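Local coordinates for alpha-1,3-glucanase (Streptomyces thermodiastaticus, PDB 7C7D), which hydrolyses alpha-1,3-glucan as a thermostable glycoside hydrolase of family GH87, its catalytic unit including a right-handed parallel beta-helix, at residues G511-V519 with A536-V545. Residues are numbered along the deposited sequence; the frame is centred on the assembly and turned at random. Where two conformers were deposited one is given.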
loop_
_atom_site.group_PDB
_atom_site.type_symbol
_atom_site.label_atom_id
_atom_site.label_comp_id
_atom_site.label_asym_id
_atom_site.label_seq_id
_atom_site.Cartn_x
_atom_site.Cartn_y
_atom_site.Cartn_z
ATOM N N GLY A 511 6.217 21.529 -19.456
ATOM C CA GLY A 511 7.339 21.297 -20.348
ATOM C C GLY A 511 8.702 21.251 -19.696
ATOM O O GLY A 511 9.698 21.561 -20.355
ATOM N N HIS A 512 8.787 20.852 -18.429
ATOM C CA HIS A 512 10.086 20.693 -17.792
ATOM C C HIS A 512 10.731 19.388 -18.241
ATOM O O HIS A 512 10.056 18.373 -18.449
ATOM C CB HIS A 512 9.937 20.670 -16.272
ATOM C CG HIS A 512 9.239 21.869 -15.716
ATOM N ND1 HIS A 512 9.755 23.144 -15.816
ATOM C CD2 HIS A 512 8.064 21.987 -15.056
ATOM C CE1 HIS A 512 8.923 23.996 -15.243
ATOM N NE2 HIS A 512 7.892 23.320 -14.772
ATOM N N ALA A 513 12.058 19.402 -18.357
ATOM C CA ALA A 513 12.767 18.250 -18.902
ATOM C C ALA A 513 12.763 17.064 -17.941
ATOM O O ALA A 513 12.985 17.207 -16.733
ATOM C CB ALA A 513 14.211 18.623 -19.226
ATOM N N VAL A 514 12.512 15.882 -18.497
ATOM C CA VAL A 514 12.873 14.626 -17.859
ATOM C C VAL A 514 14.231 14.256 -18.438
ATOM O O VAL A 514 14.358 14.010 -19.641
ATOM C CB VAL A 514 11.830 13.532 -18.120
ATOM C CG1 VAL A 514 12.363 12.183 -17.650
ATOM C CG2 VAL A 514 10.527 13.865 -17.414
ATOM N N LYS A 515 15.251 14.251 -17.587
ATOM C CA LYS A 515 16.624 14.040 -18.019
ATOM C C LYS A 515 17.355 13.340 -16.886
ATOM O O LYS A 515 16.820 13.184 -15.787
ATOM C CB LYS A 515 17.294 15.377 -18.351
ATOM C CG LYS A 515 17.132 16.417 -17.249
ATOM C CD LYS A 515 17.956 17.666 -17.522
ATOM C CE LYS A 515 17.797 18.677 -16.393
ATOM N NZ LYS A 515 18.826 19.751 -16.456
ATOM N N ASN A 516 18.589 12.911 -17.166
ATOM C CA ASN A 516 19.411 12.200 -16.183
ATOM C C ASN A 516 18.789 10.869 -15.786
ATOM O O ASN A 516 19.042 10.356 -14.691
ATOM C CB ASN A 516 19.721 13.039 -14.939
ATOM C CG ASN A 516 20.223 14.424 -15.282
ATOM O OD1 ASN A 516 21.126 14.579 -16.102
ATOM N ND2 ASN A 516 19.646 15.440 -14.649
ATOM N N VAL A 517 17.989 10.293 -16.678
ATOM C CA VAL A 517 17.296 9.037 -16.424
ATOM C C VAL A 517 17.998 7.923 -17.181
ATOM O O VAL A 517 18.259 8.046 -18.384
ATOM C CB VAL A 517 15.824 9.121 -16.862
ATOM C CG1 VAL A 517 15.147 7.741 -16.788
ATOM C CG2 VAL A 517 15.081 10.137 -16.023
ATOM N N THR A 518 18.297 6.835 -16.479
ATOM C CA THR A 518 18.805 5.612 -17.086
ATOM C C THR A 518 17.891 4.464 -16.700
ATOM O O THR A 518 17.606 4.269 -15.514
ATOM C CB THR A 518 20.219 5.305 -16.590
ATOM O OG1 THR A 518 21.076 6.406 -16.904
ATOM C CG2 THR A 518 20.757 4.037 -17.254
ATOM N N VAL A 519 17.414 3.727 -17.697
ATOM C CA VAL A 519 16.710 2.472 -17.478
ATOM C C VAL A 519 17.653 1.366 -17.924
ATOM O O VAL A 519 18.024 1.305 -19.105
ATOM C CB VAL A 519 15.389 2.424 -18.261
ATOM C CG1 VAL A 519 14.727 1.053 -18.109
ATOM C CG2 VAL A 519 14.463 3.535 -17.799
ATOM N N ALA A 536 7.494 14.151 -22.191
ATOM C CA ALA A 536 8.238 15.314 -21.750
ATOM C C ALA A 536 9.423 15.543 -22.670
ATOM O O ALA A 536 9.936 14.597 -23.269
ATOM C CB ALA A 536 8.785 15.084 -20.341
ATOM N N PRO A 537 9.890 16.780 -22.812
ATOM C CA PRO A 537 11.206 16.998 -23.419
ATOM C C PRO A 537 12.286 16.451 -22.499
ATOM O O PRO A 537 12.067 16.228 -21.307
ATOM C CB PRO A 537 11.295 18.522 -23.528
ATOM C CG PRO A 537 10.412 19.020 -22.414
ATOM C CD PRO A 537 9.295 18.026 -22.291
ATOM N N GLY A 538 13.469 16.228 -23.070
ATOM C CA GLY A 538 14.596 15.776 -22.275
ATOM C C GLY A 538 15.368 14.648 -22.932
ATOM O O GLY A 538 15.535 14.637 -24.155
ATOM N N GLU A 539 15.850 13.698 -22.134
ATOM C CA GLU A 539 16.632 12.589 -22.659
ATOM C C GLU A 539 16.663 11.468 -21.634
ATOM O O GLU A 539 16.590 11.703 -20.424
ATOM C CB GLU A 539 18.065 13.012 -23.026
ATOM C CG GLU A 539 18.850 13.712 -21.910
ATOM C CD GLU A 539 19.476 12.752 -20.902
ATOM O OE1 GLU A 539 19.781 13.196 -19.763
ATOM O OE2 GLU A 539 19.663 11.555 -21.242
ATOM N N ALA A 540 16.799 10.245 -22.134
ATOM C CA ALA A 540 16.994 9.091 -21.274
ATOM C C ALA A 540 17.752 8.030 -22.047
ATOM O O ALA A 540 17.691 7.977 -23.277
ATOM C CB ALA A 540 15.665 8.514 -20.788
ATOM N N THR A 541 18.459 7.183 -21.311
ATOM C CA THR A 541 19.192 6.069 -21.889
ATOM C C THR A 541 18.546 4.765 -21.456
ATOM O O THR A 541 18.213 4.589 -20.278
ATOM C CB THR A 541 20.646 6.099 -21.421
ATOM O OG1 THR A 541 21.243 7.325 -21.851
ATOM C CG2 THR A 541 21.436 4.922 -21.995
ATOM N N PHE A 542 18.374 3.855 -22.413
ATOM C CA PHE A 542 17.770 2.554 -22.166
ATOM C C PHE A 542 18.735 1.449 -22.565
ATOM O O PHE A 542 19.215 1.424 -23.703
ATOM C CB PHE A 542 16.481 2.397 -22.968
ATOM C CG PHE A 542 15.454 3.435 -22.624
ATOM C CD1 PHE A 542 15.530 4.707 -23.177
ATOM C CD2 PHE A 542 14.441 3.165 -21.725
ATOM C CE1 PHE A 542 14.609 5.682 -22.855
ATOM C CE2 PHE A 542 13.503 4.147 -21.391
ATOM C CZ PHE A 542 13.593 5.397 -21.966
ATOM N N ARG A 543 19.009 0.536 -21.634
ATOM C CA ARG A 543 19.848 -0.623 -21.894
ATOM C C ARG A 543 19.183 -1.860 -21.313
ATOM O O ARG A 543 18.551 -1.800 -20.256
ATOM C CB ARG A 543 21.226 -0.502 -21.205
ATOM C CG ARG A 543 22.136 0.599 -21.700
ATOM C CD ARG A 543 23.514 0.486 -21.049
ATOM N NE ARG A 543 23.464 0.676 -19.601
ATOM C CZ ARG A 543 23.664 1.844 -18.997
ATOM N NH1 ARG A 543 23.929 2.922 -19.721
ATOM N NH2 ARG A 543 23.599 1.935 -17.675
ATOM N N ASN A 544 19.355 -2.994 -21.997
ATOM C CA ASN A 544 19.009 -4.292 -21.427
ATOM C C ASN A 544 17.531 -4.417 -21.075
ATOM O O ASN A 544 17.171 -5.104 -20.118
ATOM C CB ASN A 544 19.909 -4.603 -20.231
ATOM C CG ASN A 544 21.363 -4.494 -20.598
ATOM O OD1 ASN A 544 21.767 -4.993 -21.655
ATOM N ND2 ASN A 544 22.153 -3.814 -19.772
ATOM N N VAL A 545 16.665 -3.786 -21.863
ATOM C CA VAL A 545 15.222 -3.905 -21.686
ATOM C C VAL A 545 14.716 -4.944 -22.677
ATOM O O VAL A 545 14.784 -4.738 -23.892
ATOM C CB VAL A 545 14.523 -2.555 -21.879
ATOM C CG1 VAL A 545 13.004 -2.723 -21.808
ATOM C CG2 VAL A 545 15.014 -1.560 -20.831
HETATM O O HOH W 1 22.597 13.118 -18.041
HETATM O O HOH W 2 20.382 9.691 -19.339
HETATM O O HOH W 3 23.655 5.669 -17.882
#
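T518 faces T541 and V519 faces F542 in the parallel strands 517-519 and 538-543, whose short axes approach to 4.8 Å at 19° in successive coils of the beta-helix. Backbone bonds run in two sets. Beyond the corner at N516, V517 O accepts T541 N, V519 N gives to T541 O at 2.8 Å, and V519 O accepts R543 N; before it, V514 N reaches P537 O and V514 O takes E539 N. G538 CA sits 3.2 Å from V514 O, where a side chain would collide.

Between the two sets the bonding passes to a side chain. E539, with CG wedged between its backbone N and carbonyl carbon (chi1 54°) and bent at chi2, brings OE1 to N516 N at 2.9 Å in a nearly straight bond (173°) from above the carboxylate plane. OE2 takes a water also held by V517 O. With an alanine in place of E539, N516 N would probably lose this acceptor and the water one of its partners.

Apolar contacts fill the inward face: V519 lays CB and CG2 obliquely against CD2 and CE2 of F542, while its CG1 meets V545 CG2 at 3.8 Å. V514 CG2 touches A536 CB at 3.6 Å. F504 packs on V514 and V519, and F502 on V519. T518 and T541 turn to the other face; one of two conformers of R543 brings NH2, salt-bridged to D520, within a doubtful 3.6 Å of T518 CG2.

The chemistry divides by face, with a hydrocarbon interior and a hydrated polar exterior, and a carboxylate bridges the corner where strand pairing lapses.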